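Local atomic coordinates of cephalosporin acylase (Bacillus halodurans, PDB entry 2NLZ), a protein that probably acts as a cephalosporin acylase, an amide-cleaving enzyme of the gamma-glutamyltranspeptidase family of N-terminal nucleophile hydrolases. Residues D[45-50]-D[369-374]; D[49-54]-D[361-366]; D[257-262]-D[281-286]; D[277-282]-D[302-307]. The protein carries 1 engineered substitution. One frame throughout, in Å; residues are numbered along the deposited sequence.

Contact 1 (D[45-50]-D[369-374]); sequences GNAIDA and NMVSFI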
loop_
_atom_site.group_PDB
_atom_site.type_symbol
_atom_site.label_atom_id
_atom_site.label_comp_id
_atom_site.label_asym_id
_atom_site.label_seq_id
_atom_site.Cartn_x
_atom_site.Cartn_y
_atom_site.Cartn_z
ATOM N N GLY D 45 -34.162 29.306 -1.875
ATOM C CA GLY D 45 -34.006 28.843 -0.493
ATOM C C GLY D 45 -32.611 29.092 0.040
ATOM O O GLY D 45 -31.661 29.184 -0.732
ATOM N N ASN D 46 -32.499 29.226 1.358
ATOM C CA ASN D 46 -31.210 29.379 2.011
ATOM C C ASN D 46 -30.749 28.034 2.587
ATOM O O ASN D 46 -31.403 27.016 2.383
ATOM C CB ASN D 46 -31.251 30.487 3.084
ATOM C CG ASN D 46 -32.315 30.252 4.156
ATOM O OD1 ASN D 46 -32.564 29.123 4.595
ATOM N ND2 ASN D 46 -32.937 31.337 4.593
ATOM N N ALA D 47 -29.636 28.042 3.313
ATOM C CA ALA D 47 -29.017 26.820 3.810
ATOM C C ALA D 47 -29.957 26.017 4.710
ATOM O O ALA D 47 -29.922 24.783 4.698
ATOM C CB ALA D 47 -27.716 27.141 4.530
ATOM N N ILE D 48 -30.799 26.718 5.469
ATOM C CA ILE D 48 -31.778 26.081 6.347
ATOM C C ILE D 48 -32.827 25.360 5.502
ATOM O O ILE D 48 -33.107 24.172 5.711
ATOM C CB ILE D 48 -32.460 27.103 7.297
ATOM C CG1 ILE D 48 -31.463 27.660 8.315
ATOM C CG2 ILE D 48 -33.626 26.475 8.037
ATOM C CD1 ILE D 48 -30.802 28.976 7.901
ATOM N N ASP D 49 -33.392 26.077 4.535
ATOM C CA ASP D 49 -34.339 25.479 3.610
ATOM C C ASP D 49 -33.744 24.218 3.016
ATOM O O ASP D 49 -34.360 23.154 3.083
ATOM C CB ASP D 49 -34.707 26.456 2.498
ATOM C CG ASP D 49 -35.551 27.611 2.984
ATOM O OD1 ASP D 49 -36.624 27.367 3.585
ATOM O OD2 ASP D 49 -35.147 28.766 2.740
ATOM N N ALA D 50 -32.531 24.339 2.472
ATOM C CA ALA D 50 -31.812 23.211 1.857
ATOM C C ALA D 50 -31.622 22.019 2.798
ATOM O O ALA D 50 -31.714 20.870 2.372
ATOM C CB ALA D 50 -30.469 23.668 1.300
ATOM N N ASN D 369 -25.089 31.695 5.898
ATOM C CA ASN D 369 -25.852 30.703 6.653
ATOM C C ASN D 369 -25.276 29.296 6.481
ATOM O O ASN D 369 -24.824 28.932 5.390
ATOM C CB ASN D 369 -27.321 30.738 6.276
ATOM C CG ASN D 369 -27.907 32.121 6.389
ATOM O OD1 ASN D 369 -27.804 32.768 7.430
ATOM N ND2 ASN D 369 -28.522 32.591 5.311
ATOM N N MET D 370 -25.265 28.534 7.577
ATOM C CA MET D 370 -24.651 27.204 7.620
ATOM C C MET D 370 -25.414 26.317 8.591
ATOM O O MET D 370 -25.822 26.788 9.670
ATOM C CB MET D 370 -23.186 27.294 8.072
ATOM C CG MET D 370 -22.306 28.118 7.146
ATOM S SD MET D 370 -20.590 27.609 7.043
ATOM C CE MET D 370 -19.959 28.445 8.478
ATOM N N VAL D 371 -25.622 25.047 8.227
ATOM C CA VAL D 371 -26.286 24.120 9.153
ATOM C C VAL D 371 -25.679 22.723 9.244
ATOM O O VAL D 371 -25.304 22.119 8.243
ATOM C CB VAL D 371 -27.853 24.079 8.985
ATOM C CG1 VAL D 371 -28.282 24.562 7.619
ATOM C CG2 VAL D 371 -28.446 22.690 9.315
ATOM N N SER D 372 -25.569 22.253 10.481
ATOM C CA SER D 372 -25.266 20.874 10.814
ATOM C C SER D 372 -26.579 20.205 11.213
ATOM O O SER D 372 -27.167 20.564 12.227
ATOM C CB SER D 372 -24.309 20.857 12.003
ATOM O OG SER D 372 -23.815 19.561 12.292
ATOM N N PHE D 373 -27.044 19.249 10.411
ATOM C CA PHE D 373 -28.328 18.591 10.655
ATOM C C PHE D 373 -28.155 17.102 10.699
ATOM O O PHE D 373 -27.445 16.538 9.876
ATOM C CB PHE D 373 -29.340 18.912 9.548
ATOM C CG PHE D 373 -30.745 18.493 9.871
ATOM C CD1 PHE D 373 -31.620 19.377 10.498
ATOM C CD2 PHE D 373 -31.200 17.212 9.560
ATOM C CE1 PHE D 373 -32.924 18.989 10.808
ATOM C CE2 PHE D 373 -32.504 16.813 9.871
ATOM C CZ PHE D 373 -33.369 17.704 10.485
ATOM N N ILE D 374 -28.851 16.462 11.631
ATOM C CA ILE D 374 -28.774 15.027 11.777
ATOM C C ILE D 374 -30.111 14.460 12.286
ATOM O O ILE D 374 -30.747 15.058 13.158
ATOM C CB ILE D 374 -27.578 14.684 12.685
ATOM C CG1 ILE D 374 -27.295 13.188 12.727
ATOM C CG2 ILE D 374 -27.768 15.268 14.054
ATOM C CD1 ILE D 374 -25.885 12.879 13.153
#

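Contact 2 (D[49-54]-D[361-366]); sequences DAAIAT and LATADG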
loop_
_atom_site.group_PDB
_atom_site.type_symbol
_atom_site.label_atom_id
_atom_site.label_comp_id
_atom_site.label_asym_id
_atom_site.label_seq_id
_atom_site.Cartn_x
_atom_site.Cartn_y
_atom_site.Cartn_z
ATOM N N ASP D 49 -33.392 26.077 4.535
ATOM C CA ASP D 49 -34.339 25.479 3.610
ATOM C C ASP D 49 -33.744 24.218 3.016
ATOM O O ASP D 49 -34.360 23.154 3.083
ATOM C CB ASP D 49 -34.707 26.456 2.498
ATOM C CG ASP D 49 -35.551 27.611 2.984
ATOM O OD1 ASP D 49 -36.624 27.367 3.585
ATOM O OD2 ASP D 49 -35.147 28.766 2.740
ATOM N N ALA D 50 -32.531 24.339 2.472
ATOM C CA ALA D 50 -31.812 23.211 1.857
ATOM C C ALA D 50 -31.622 22.019 2.798
ATOM O O ALA D 50 -31.714 20.870 2.372
ATOM C CB ALA D 50 -30.469 23.668 1.300
ATOM N N ALA D 51 -31.356 22.310 4.071
ATOM C CA ALA D 51 -31.174 21.289 5.074
ATOM C C ALA D 51 -32.461 20.491 5.235
ATOM O O ALA D 51 -32.435 19.260 5.256
ATOM C CB ALA D 51 -30.767 21.920 6.380
ATOM N N ILE D 52 -33.585 21.200 5.328
ATOM C CA ILE D 52 -34.903 20.572 5.443
ATOM C C ILE D 52 -35.202 19.772 4.178
ATOM O O ILE D 52 -35.673 18.650 4.253
ATOM C CB ILE D 52 -36.008 21.612 5.736
ATOM C CG1 ILE D 52 -35.719 22.346 7.049
ATOM C CG2 ILE D 52 -37.370 20.955 5.831
ATOM C CD1 ILE D 52 -36.465 23.663 7.209
ATOM N N ALA D 53 -34.877 20.332 3.023
ATOM C CA ALA D 53 -35.072 19.623 1.762
ATOM C C ALA D 53 -34.367 18.275 1.772
ATOM O O ALA D 53 -34.965 17.233 1.501
ATOM C CB ALA D 53 -34.583 20.463 0.597
ATOM N N THR D 54 -33.092 18.318 2.123
ATOM C CA THR D 54 -32.241 17.152 2.174
ATOM C C THR D 54 -32.657 16.157 3.259
ATOM O O THR D 54 -32.560 14.950 3.058
ATOM C CB THR D 54 -30.791 17.588 2.420
ATOM O OG1 THR D 54 -30.468 18.683 1.551
ATOM C CG2 THR D 54 -29.836 16.438 2.167
ATOM N N LEU D 361 -25.824 15.435 7.476
ATOM C CA LEU D 361 -26.123 16.355 6.404
ATOM C C LEU D 361 -25.466 17.681 6.772
ATOM O O LEU D 361 -25.477 18.078 7.949
ATOM C CB LEU D 361 -27.646 16.489 6.348
ATOM C CG LEU D 361 -28.529 17.449 5.578
ATOM C CD1 LEU D 361 -29.923 17.015 5.914
ATOM C CD2 LEU D 361 -28.318 18.904 5.971
ATOM N N ALA D 362 -24.891 18.364 5.785
ATOM C CA ALA D 362 -24.363 19.696 6.031
ATOM C C ALA D 362 -24.644 20.604 4.862
ATOM O O ALA D 362 -24.459 20.219 3.707
ATOM C CB ALA D 362 -22.879 19.651 6.319
ATOM N N THR D 363 -25.107 21.813 5.174
ATOM C CA THR D 363 -25.415 22.814 4.162
ATOM C C THR D 363 -24.838 24.190 4.513
ATOM O O THR D 363 -24.721 24.566 5.688
ATOM C CB THR D 363 -26.917 22.970 3.989
ATOM O OG1 THR D 363 -27.512 23.103 5.279
ATOM C CG2 THR D 363 -27.523 21.754 3.303
ATOM N N ALA D 364 -24.479 24.934 3.475
ATOM C CA ALA D 364 -24.020 26.311 3.621
ATOM C C ALA D 364 -24.412 27.118 2.376
ATOM O O ALA D 364 -24.528 26.559 1.271
ATOM C CB ALA D 364 -22.521 26.351 3.835
ATOM N N ASP D 365 -24.624 28.421 2.554
ATOM C CA ASP D 365 -24.934 29.299 1.422
ATOM C C ASP D 365 -24.008 30.505 1.296
ATOM O O ASP D 365 -23.075 30.676 2.088
ATOM C CB ASP D 365 -26.412 29.727 1.431
ATOM C CG ASP D 365 -26.799 30.555 2.659
ATOM O OD1 ASP D 365 -25.938 31.264 3.219
ATOM O OD2 ASP D 365 -27.988 30.517 3.048
ATOM N N GLY D 366 -24.286 31.338 0.294
ATOM C CA GLY D 366 -23.504 32.543 0.033
ATOM C C GLY D 366 -23.685 33.649 1.050
ATOM O O GLY D 366 -22.772 34.429 1.273
#

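Contact 3 (D[257-262]-D[281-286]); sequences IDYRGY and NIVKGF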
loop_
_atom_site.group_PDB
_atom_site.type_symbol
_atom_site.label_atom_id
_atom_site.label_comp_id
_atom_site.label_asym_id
_atom_site.label_seq_id
_atom_site.Cartn_x
_atom_site.Cartn_y
_atom_site.Cartn_z
ATOM N N ILE D 257 -16.056 24.272 23.771
ATOM C CA ILE D 257 -14.768 24.078 24.392
ATOM C C ILE D 257 -13.819 24.901 23.540
ATOM O O ILE D 257 -14.017 25.001 22.324
ATOM C CB ILE D 257 -14.383 22.563 24.374
ATOM C CG1 ILE D 257 -14.843 21.872 25.666
ATOM C CG2 ILE D 257 -12.881 22.335 24.099
ATOM C CD1 ILE D 257 -14.504 22.628 26.953
ATOM N N ASP D 258 -12.822 25.528 24.165
ATOM C CA ASP D 258 -11.751 26.146 23.397
ATOM C C ASP D 258 -10.741 25.068 23.073
ATOM O O ASP D 258 -10.087 24.549 23.972
ATOM C CB ASP D 258 -11.079 27.280 24.164
ATOM C CG ASP D 258 -10.074 28.047 23.312
ATOM O OD1 ASP D 258 -8.969 27.518 23.038
ATOM O OD2 ASP D 258 -10.387 29.190 22.924
ATOM N N TYR D 259 -10.638 24.712 21.796
ATOM C CA TYR D 259 -9.622 23.755 21.361
ATOM C C TYR D 259 -8.580 24.432 20.472
ATOM O O TYR D 259 -8.742 24.539 19.246
ATOM C CB TYR D 259 -10.236 22.518 20.680
ATOM C CG TYR D 259 -9.241 21.390 20.541
ATOM C CD1 TYR D 259 -8.925 20.588 21.631
ATOM C CD2 TYR D 259 -8.592 21.148 19.330
ATOM C CE1 TYR D 259 -7.996 19.569 21.523
ATOM C CE2 TYR D 259 -7.663 20.134 19.208
ATOM C CZ TYR D 259 -7.366 19.342 20.312
ATOM O OH TYR D 259 -6.438 18.317 20.217
ATOM N N ARG D 260 -7.511 24.890 21.129
ATOM C CA ARG D 260 -6.350 25.502 20.480
ATOM C C ARG D 260 -6.732 26.707 19.632
ATOM O O ARG D 260 -6.263 26.852 18.498
ATOM C CB ARG D 260 -5.571 24.462 19.661
ATOM C CG ARG D 260 -5.556 23.105 20.324
ATOM C CD ARG D 260 -4.371 22.298 19.935
ATOM N NE ARG D 260 -4.461 20.943 20.472
ATOM C CZ ARG D 260 -3.941 20.566 21.632
ATOM N NH1 ARG D 260 -3.293 21.444 22.386
ATOM N NH2 ARG D 260 -4.067 19.310 22.039
ATOM N N GLY D 261 -7.591 27.557 20.202
ATOM C CA GLY D 261 -8.026 28.804 19.560
ATOM C C GLY D 261 -9.401 28.728 18.920
ATOM O O GLY D 261 -10.144 29.722 18.889
ATOM N N TYR D 262 -9.718 27.544 18.394
ATOM C CA TYR D 262 -11.020 27.253 17.813
ATOM C C TYR D 262 -12.015 26.952 18.932
ATOM O O TYR D 262 -11.621 26.675 20.071
ATOM C CB TYR D 262 -10.927 26.038 16.880
ATOM C CG TYR D 262 -10.115 26.259 15.615
ATOM C CD1 TYR D 262 -10.748 26.521 14.403
ATOM C CD2 TYR D 262 -8.716 26.193 15.632
ATOM C CE1 TYR D 262 -10.017 26.722 13.242
ATOM C CE2 TYR D 262 -7.971 26.393 14.473
ATOM C CZ TYR D 262 -8.632 26.658 13.282
ATOM O OH TYR D 262 -7.923 26.858 12.123
ATOM N N ASN D 281 -11.140 18.149 25.765
ATOM C CA ASN D 281 -10.670 18.936 26.899
ATOM C C ASN D 281 -9.584 18.221 27.705
ATOM O O ASN D 281 -8.654 18.848 28.210
ATOM C CB ASN D 281 -11.851 19.296 27.799
ATOM C CG ASN D 281 -11.765 20.701 28.329
ATOM O OD1 ASN D 281 -11.232 21.604 27.668
ATOM N ND2 ASN D 281 -12.305 20.904 29.531
ATOM N N ILE D 282 -9.719 16.904 27.823
ATOM C CA ILE D 282 -8.674 16.065 28.397
ATOM C C ILE D 282 -7.429 16.081 27.498
ATOM O O ILE D 282 -6.320 16.332 27.958
ATOM C CB ILE D 282 -9.172 14.612 28.599
ATOM C CG1 ILE D 282 -10.301 14.563 29.632
ATOM C CG2 ILE D 282 -8.055 13.733 29.080
ATOM C CD1 ILE D 282 -11.138 13.289 29.595
ATOM N N VAL D 283 -7.627 15.847 26.207
ATOM C CA VAL D 283 -6.514 15.711 25.270
ATOM C C VAL D 283 -5.791 17.050 25.002
ATOM O O VAL D 283 -4.622 17.069 24.624
ATOM C CB VAL D 283 -6.974 14.997 23.960
ATOM C CG1 VAL D 283 -7.197 15.982 22.808
ATOM C CG2 VAL D 283 -5.982 13.942 23.562
ATOM N N LYS D 284 -6.504 18.151 25.235
ATOM C CA LYS D 284 -6.020 19.537 25.116
ATOM C C LYS D 284 -4.691 19.815 25.826
ATOM O O LYS D 284 -3.905 20.641 25.369
ATOM C CB LYS D 284 -7.078 20.446 25.736
ATOM C CG LYS D 284 -7.098 21.870 25.296
ATOM C CD LYS D 284 -8.502 22.409 25.552
ATOM C CE LYS D 284 -8.603 23.292 26.786
ATOM N NZ LYS D 284 -8.589 24.743 26.417
ATOM N N GLY D 285 -4.461 19.145 26.954
ATOM C CA GLY D 285 -3.263 19.362 27.763
ATOM C C GLY D 285 -1.990 18.731 27.227
ATOM O O GLY D 285 -0.898 19.045 27.693
ATOM N N PHE D 286 -2.124 17.828 26.263
ATOM C CA PHE D 286 -0.973 17.277 25.561
ATOM C C PHE D 286 -0.719 18.040 24.265
ATOM O O PHE D 286 -1.645 18.568 23.645
ATOM C CB PHE D 286 -1.210 15.814 25.198
ATOM C CG PHE D 286 -1.580 14.938 26.360
ATOM C CD1 PHE D 286 -0.718 14.785 27.446
ATOM C CD2 PHE D 286 -2.770 14.214 26.340
ATOM C CE1 PHE D 286 -1.047 13.946 28.511
ATOM C CE2 PHE D 286 -3.111 13.366 27.398
ATOM C CZ PHE D 286 -2.247 13.232 28.491
#

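Contact 4 (D[277-282]-D[302-307]); sequences LEALNI and EAMKLA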
loop_
_atom_site.group_PDB
_atom_site.type_symbol
_atom_site.label_atom_id
_atom_site.label_comp_id
_atom_site.label_asym_id
_atom_site.label_seq_id
_atom_site.Cartn_x
_atom_site.Cartn_y
_atom_site.Cartn_z
ATOM N N LEU D 277 -16.591 16.871 23.528
ATOM C CA LEU D 277 -16.104 18.066 24.221
ATOM C C LEU D 277 -15.170 17.782 25.410
ATOM O O LEU D 277 -14.069 18.335 25.499
ATOM C CB LEU D 277 -17.300 18.909 24.663
ATOM C CG LEU D 277 -17.676 20.122 23.811
ATOM C CD1 LEU D 277 -17.319 19.946 22.371
ATOM C CD2 LEU D 277 -19.144 20.426 23.935
ATOM N N GLU D 278 -15.612 16.914 26.312
ATOM C CA GLU D 278 -14.807 16.512 27.456
ATOM C C GLU D 278 -13.517 15.800 27.019
ATOM O O GLU D 278 -12.429 16.102 27.527
ATOM C CB GLU D 278 -15.625 15.622 28.396
ATOM C CG GLU D 278 -14.887 15.225 29.664
ATOM C CD GLU D 278 -15.655 14.220 30.494
ATOM O OE1 GLU D 278 -16.899 14.159 30.390
ATOM O OE2 GLU D 278 -15.008 13.480 31.251
ATOM N N ALA D 279 -13.642 14.871 26.075
ATOM C CA ALA D 279 -12.476 14.193 25.518
ATOM C C ALA D 279 -11.478 15.198 24.948
ATOM O O ALA D 279 -10.303 15.168 25.312
ATOM C CB ALA D 279 -12.882 13.167 24.469
ATOM N N LEU D 280 -11.945 16.104 24.090
ATOM C CA LEU D 280 -11.065 17.151 23.559
ATOM C C LEU D 280 -10.397 17.946 24.676
ATOM O O LEU D 280 -9.230 18.342 24.553
ATOM C CB LEU D 280 -11.796 18.112 22.609
ATOM C CG LEU D 280 -11.737 17.899 21.088
ATOM C CD1 LEU D 280 -10.517 17.075 20.682
ATOM C CD2 LEU D 280 -13.008 17.251 20.568
ATOM N N ASN D 281 -11.140 18.149 25.765
ATOM C CA ASN D 281 -10.670 18.936 26.899
ATOM C C ASN D 281 -9.584 18.221 27.705
ATOM O O ASN D 281 -8.654 18.848 28.210
ATOM C CB ASN D 281 -11.851 19.296 27.799
ATOM C CG ASN D 281 -11.765 20.701 28.329
ATOM O OD1 ASN D 281 -11.232 21.604 27.668
ATOM N ND2 ASN D 281 -12.305 20.904 29.531
ATOM N N ILE D 282 -9.719 16.904 27.823
ATOM C CA ILE D 282 -8.674 16.065 28.397
ATOM C C ILE D 282 -7.429 16.081 27.498
ATOM O O ILE D 282 -6.320 16.332 27.958
ATOM C CB ILE D 282 -9.172 14.612 28.599
ATOM C CG1 ILE D 282 -10.301 14.563 29.632
ATOM C CG2 ILE D 282 -8.055 13.733 29.080
ATOM C CD1 ILE D 282 -11.138 13.289 29.595
ATOM N N GLU D 302 -7.232 7.062 24.866
ATOM C CA GLU D 302 -7.363 7.128 26.321
ATOM C C GLU D 302 -8.303 8.226 26.805
ATOM O O GLU D 302 -9.162 7.969 27.649
ATOM C CB GLU D 302 -5.999 7.256 26.984
ATOM C CG GLU D 302 -5.092 6.054 26.766
ATOM C CD GLU D 302 -5.560 4.793 27.480
ATOM O OE1 GLU D 302 -6.536 4.148 27.027
ATOM O OE2 GLU D 302 -4.918 4.434 28.490
ATOM N N ALA D 303 -8.142 9.433 26.256
ATOM C CA ALA D 303 -8.997 10.585 26.577
ATOM C C ALA D 303 -10.454 10.301 26.247
ATOM O O ALA D 303 -11.357 10.560 27.051
ATOM C CB ALA D 303 -8.521 11.836 25.837
ATOM N N MET D 304 -10.671 9.751 25.060
ATOM C CA MET D 304 -12.008 9.385 24.630
ATOM C C MET D 304 -12.627 8.431 25.631
ATOM O O MET D 304 -13.765 8.626 26.046
ATOM C CB MET D 304 -11.989 8.769 23.224
ATOM C CG MET D 304 -13.361 8.361 22.677
ATOM S SD MET D 304 -14.665 9.585 22.944
ATOM C CE MET D 304 -14.108 10.936 21.908
ATOM N N LYS D 305 -11.860 7.421 26.025
ATOM C CA LYS D 305 -12.333 6.409 26.955
ATOM C C LYS D 305 -12.852 7.018 28.244
ATOM O O LYS D 305 -13.971 6.721 28.646
ATOM C CB LYS D 305 -11.247 5.369 27.235
ATOM C CG LYS D 305 -11.237 4.232 26.228
ATOM C CD LYS D 305 -9.871 3.584 26.125
ATOM C CE LYS D 305 -9.562 2.708 27.326
ATOM N NZ LYS D 305 -8.151 2.224 27.291
ATOM N N LEU D 306 -12.064 7.889 28.864
ATOM C CA LEU D 306 -12.458 8.487 30.142
ATOM C C LEU D 306 -13.730 9.322 30.025
ATOM O O LEU D 306 -14.634 9.212 30.851
ATOM C CB LEU D 306 -11.319 9.324 30.720
ATOM C CG LEU D 306 -10.021 8.553 30.992
ATOM C CD1 LEU D 306 -8.808 9.487 30.960
ATOM C CD2 LEU D 306 -10.103 7.757 32.308
ATOM N N ALA D 307 -13.790 10.125 28.968
ATOM C CA ALA D 307 -14.928 10.977 28.690
ATOM C C ALA D 307 -16.205 10.188 28.411
ATOM O O ALA D 307 -17.301 10.610 28.799
ATOM C CB ALA D 307 -14.607 11.890 27.514
#

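Contact 1 (D[45-50]-D[369-374])
N369 leads the strand segment in, lying over the first turn of the helix. Its CG stands anti to the carbonyl carbon and beside the backbone N (chi1 -53°), which brings the amide beside N46 at the helix start. CB does most of the touching: it meets A47 CB at 4.0 Å and also the tip of I48, with CD1 at 4.2 Å from N369 CB. ND2 passes alongside N46 CB, while OD1 is hydrogen-bonded to T78 OG1, so the polar end belongs to the neighbouring strand 71-78. The carbonyl of N369 looks onto the same alanine, O to A47 CB being 3.5 Å.

What is packed here is a helix start closed by a capping box, set on a β-strand of the core as in the layered α/β architecture of N-terminal nucleophile hydrolases. N46 OD1 takes the N-H of D49 at 3.2 Å, nearly straight (170°) and in its carbonyl plane, and that of I48 more weakly. In return D49 OD2 receives N46 N at 3.0 Å through its anti lone pair. D365 OD2 binds A47 N, adding a second acidic group to this end.

M370 turns its side chain to the opposite surface of the strand, toward A364, and offers the helix little beyond its backbone N. V371 faces the helix again. Its CG1 methyl rests on the A47 peptide, 3.4 Å from A47 O, and reaches A47 CB at 4.1 Å, with I48 CG1 farther along at the limit of contact.

Contact 2 (D[49-54]-D[361-366])
Extended torsions carry L361 across to the helix: CG is anti to the backbone N (chi1 170°) and the chain runs on straight, so both methyls arrive at the helix surface. T363, two residues along, holds OG1 in the crowded position between backbone N and carbonyl carbon (chi1 48°), with CG2 beside its backbone N. On the helix, T54 has CG2 anti to the backbone N and OG1 beside it.

The leucine fork straddles the A51 backbone. L361 CD1 lies 3.4 Å from A51 O and also touches T54 CB. L361 CD2 reaches A51 CB at 3.9 Å; the L361 and T54 side chains cross obliquely. An alanine at L361 would remove CG and both methyls and would probably leave A51 and T54 poorly packed against the strand.

T363 divides its two branches. CG2 meets A50 CB at 4.0 Å, and OG1 sits 3.6 Å from A51 CB while hydrogen-bonding to A47 O one turn earlier, which satisfies a buried hydroxyl. T54 solves the same problem within its own helix: OG1 donates to A50 O at 2.6 Å from above the carbonyl plane, so this oxygen accepts both that hydroxyl and T54 N.

The axes of segments 49-54 and 361-365 run roughly antiparallel (152°) and approach to 8.0 Å, a spacing that suits the alanines on this side of the helix. Strand 359-365 lies between 370-376 and 24-28, whose V26 and T28 also touch T54. Helix 31-42 packs beside A50, A53 and T54, and helix 122-133 covers I52 on the face turned from the strand.

Contact 3 (D[257-262]-D[281-286])
Strand 257-259 enters the type I' turn (Y259 to Y262) of the β-hairpin joining strands 250-259 and 262-266 and meets the C-terminal part of helix 274-283 with the type I turn (V283 to F286) that follows; the Y259 and K284 CA atoms are 6.7 Å apart. K284 bends at its third and fourth torsions, and NZ donates in the carbonyl plane to D258 O at 2.9 Å. D258 OD1 accepts from G261 N in an Asx motif, with K284 NZ nearby but beyond a salt bridge.

R260 stretches toward the second turn, extended from CG to NE. NH2 donates to F286 O at 3.0 Å, nearly along the C=O axis, and NH1 weakly to K284 O, clamping that turn. NH2 also binds Y259 OH at 3.2 Å in the guanidinium plane, while R260 CG lies 3.7 Å above one face of that tyrosine ring. V283 CG1 comes in at the ring edge, 3.6 Å from Y259 OH. I257 CD1 packs against the N281 amide, 3.5 Å from OD1.

D457 of helix 444-457 joins the cluster, bridging R260 NE and Y259 OH; that helix packs on Y259 and V283, while helices 294-314 and 331-338 flank I282 and F286.

Contact 4 (D[277-282]-D[302-307])
Two successive helices cross here: the axes of segments 277-282 and 302-307 approach to 8.1 Å at an angle of 135°, and the CA atoms of A279 and M304 come within 4.9 Å. Alanines make that approach possible. A307 CB nestles against the backbone of the first helix, 3.4 Å from A279 N, and A279 CB points back into the same junction. M304 starts in the opposite direction, but bends at its second torsion (44°) and again at the third, so that CE swings round to touch A279 CB at 3.6 Å.

This is a close helix-helix packing built on small residues, and it belongs to a helical layer of the probable N-terminal nucleophile hydrolase fold: the other face of helix 274-283 carries L277 and L280 onto strand 250-259, while M449 of helix 444-457 borders A279 and M304.

I282 fills the far end of the crossing. Its CG2 meets A303 CB at 3.8 Å, and CD1 extends over the next turn to L306 CB at 4.1 Å, the I282 and L306 side chains crossing at about a right angle.

E278, extended with CG anti to the backbone N (chi1 -176°), lays its length along A307, CD to CB 3.9 Å. OE2 stands 3.6 Å from A307 CA and close to the carboxylate of D310, a pairing of like charges that may favour a proton on one of them. Y333 and R337 of helix 331-338 also touch E278. An alanine here would remove CG and the carboxylate and would probably thin the cover over A307 and lose the contact with Y333 and R337.

Contacts 1 and 2 are two halves of one buried interface, their centres 3 Å apart: the same helix 47-61 rides on the neighbouring strands 370-376 and 359-365, its capped start over one and its next turn over the other. Contacts 3 and 4 likewise share helix 274-283, which meets a strand end on one side and helix 294-314 on the other. The two pairs do not touch; their nearest atoms, between contacts 1 and 3, are about 11 Å apart. Chemistry follows depth. Contacts 1, 2 and 4 are buried and join through methyl groups and small residues, whereas the only partly buried contact 3 is knit by lysine and arginine donors on backbone carbonyls.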